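Local coordinates for 3-polyprenyl-4-hydroxybenzoate decarboxylase and related decarboxylases (Pelotomaculum thermopropionicum, PDB 6H6X) that catalyses the prenylated-FMN-dependent, reversible decarboxylation of 2,5-furandicarboxylic acid to 2-furoic acid as a UbiD-family enzyme, at the interface of chains A and B. Coordinates in Å, arbitrary orientation; residue numbers count along the deposited sequence, not the author numbering. Chains: chain A/B, 3-polyprenyl-4-hydroxybenzoate decarboxylase and related decarboxylases.

The interface of chains A and B. Residues chain A 435-436, 438; chain B 29, 32-33, 36-37, 122-123.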
loop_
_atom_site.group_PDB
_atom_site.type_symbol
_atom_site.label_atom_id
_atom_site.label_comp_id
_atom_site.label_asym_id
_atom_site.label_seq_id
_atom_site.Cartn_x
_atom_site.Cartn_y
_atom_site.Cartn_z
ATOM N N ILE A 435 -18.566 4.659 11.284
ATOM C CA ILE A 435 -19.862 5.047 10.741
ATOM C C ILE A 435 -20.811 3.857 10.968
ATOM O O ILE A 435 -20.525 2.771 10.458
ATOM C CB ILE A 435 -19.744 5.361 9.208
ATOM C CG1 ILE A 435 -18.544 6.297 8.896
ATOM C CG2 ILE A 435 -21.037 5.992 8.711
ATOM C CD1 ILE A 435 -18.002 6.249 7.477
ATOM N N PRO A 436 -21.926 4.032 11.737
ATOM C CA PRO A 436 -22.920 2.924 11.840
ATOM C C PRO A 436 -23.591 2.549 10.496
ATOM O O PRO A 436 -23.881 3.435 9.662
ATOM C CB PRO A 436 -23.955 3.446 12.871
ATOM C CG PRO A 436 -23.234 4.507 13.638
ATOM C CD PRO A 436 -22.266 5.139 12.654
ATOM N N LEU A 438 -22.125 0.618 8.051
ATOM C CA LEU A 438 -21.181 0.568 6.867
ATOM C C LEU A 438 -20.987 -0.842 6.271
ATOM O O LEU A 438 -20.769 -0.972 5.061
ATOM C CB LEU A 438 -19.811 1.217 7.153
ATOM C CG LEU A 438 -19.090 1.921 5.955
ATOM C CD1 LEU A 438 -18.018 2.844 6.487
ATOM C CD2 LEU A 438 -18.490 1.003 4.892
ATOM N N PHE B 29 -25.526 9.526 9.161
ATOM C CA PHE B 29 -24.625 8.380 8.878
ATOM C C PHE B 29 -24.597 7.785 7.503
ATOM O O PHE B 29 -23.528 7.363 7.058
ATOM C CB PHE B 29 -24.820 7.233 9.866
ATOM C CG PHE B 29 -24.811 7.649 11.293
ATOM C CD1 PHE B 29 -23.825 8.487 11.784
ATOM C CD2 PHE B 29 -25.791 7.170 12.182
ATOM C CE1 PHE B 29 -23.811 8.874 13.134
ATOM C CE2 PHE B 29 -25.790 7.549 13.526
ATOM C CZ PHE B 29 -24.793 8.397 14.000
ATOM N N ALA B 32 -22.283 9.546 4.871
ATOM C CA ALA B 32 -20.863 9.335 5.165
ATOM C C ALA B 32 -20.458 7.931 4.808
ATOM O O ALA B 32 -19.377 7.701 4.257
ATOM C CB ALA B 32 -20.600 9.608 6.643
ATOM N N ALA B 33 -21.332 6.975 5.127
ATOM C CA ALA B 33 -21.081 5.585 4.830
ATOM C C ALA B 33 -20.988 5.294 3.371
ATOM O O ALA B 33 -20.085 4.583 2.915
ATOM C CB ALA B 33 -22.152 4.732 5.479
ATOM N N LYS B 36 -17.760 7.047 2.011
ATOM C CA LYS B 36 -16.519 6.314 2.305
ATOM C C LYS B 36 -16.218 5.229 1.271
ATOM O O LYS B 36 -15.069 4.966 0.943
ATOM C CB LYS B 36 -16.500 5.738 3.734
ATOM N N GLN B 37 -17.248 4.606 0.733
ATOM C CA GLN B 37 -17.028 3.565 -0.293
ATOM C C GLN B 37 -16.656 4.158 -1.628
ATOM O O GLN B 37 -16.148 3.455 -2.461
ATOM C CB GLN B 37 -18.249 2.667 -0.448
ATOM C CG GLN B 37 -18.577 1.898 0.826
ATOM C CD GLN B 37 -19.911 1.210 0.782
ATOM O OE1 GLN B 37 -20.228 0.588 -0.199
ATOM N NE2 GLN B 37 -20.650 1.254 1.875
ATOM N N HIS B 122 -21.758 12.696 10.621
ATOM C CA HIS B 122 -20.771 11.940 9.848
ATOM C C HIS B 122 -20.360 10.582 10.491
ATOM O O HIS B 122 -20.501 9.527 9.867
ATOM C CB HIS B 122 -19.559 12.821 9.560
ATOM C CG HIS B 122 -19.858 13.958 8.641
ATOM N ND1 HIS B 122 -20.280 15.192 9.091
ATOM C CD2 HIS B 122 -19.847 14.031 7.290
ATOM C CE1 HIS B 122 -20.499 15.980 8.049
ATOM N NE2 HIS B 122 -20.246 15.299 6.947
ATOM N N HIS B 123 -19.812 10.638 11.696
ATOM C CA HIS B 123 -19.293 9.474 12.408
ATOM C C HIS B 123 -20.062 9.226 13.708
ATOM O O HIS B 123 -20.639 10.146 14.263
ATOM C CB HIS B 123 -17.806 9.693 12.695
ATOM C CG HIS B 123 -16.962 9.664 11.450
ATOM N ND1 HIS B 123 -16.560 10.815 10.812
ATOM C CD2 HIS B 123 -16.491 8.632 10.698
ATOM C CE1 HIS B 123 -15.806 10.499 9.765
ATOM N NE2 HIS B 123 -15.781 9.182 9.652
#
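A:Pro436 lies over one face of the phenyl ring of B:Phe29, its CD standing 3.7 Å above the ring plane and shifted toward the rim, a CH-pi contact. Its CG continues across that face toward CD2 and CE2, so a stiff, apolar ring suits the place. At the phenyl edge, in plane, lies the carbonyl oxygen of B:His122. At the second flat group, the imidazole of B:His123, CG1 of A:Ile435 sits beside the CD2 corner, well off the ring plane, 3.6 Å from CD2.

A:Ile435 is the wedge of the patch, and its beta-branch lets it serve two surfaces at once. CG2, anti to the backbone N, points toward chain B, where it meets both the carbonyl oxygen of B:Phe29 and CB of B:Ala33, 3.6 Å from the latter. CG1, beside the backbone N and anti to the carbonyl carbon (chi1 -48°), carries CD1 past B:His123 to end above the B:Ala32 carbonyl and near CB of B:Lys36, whose side chain is not fully modelled. Alanines at B:Ala32 and B:Ala33 keep the helix surface low enough for the wedge to settle. An alanine in place of A:Ile435 would probably leave a gap between B:Ala33 and B:His123 and cost the grip of this segment on the helix.

The poorly ordered A:Leu438 brings CD2 near NE2 of the extended B:Gln37 side chain, a van der Waals contact at 3.7 Å.

The contact thus rests on packing: a loop near the C-terminus of chain A lies along one side of chain B helix 30-38, from B:Phe29 just before it to B:Gln37 near its end, and against the B:His122–B:His123 loop, with a symmetry twin across the dimer.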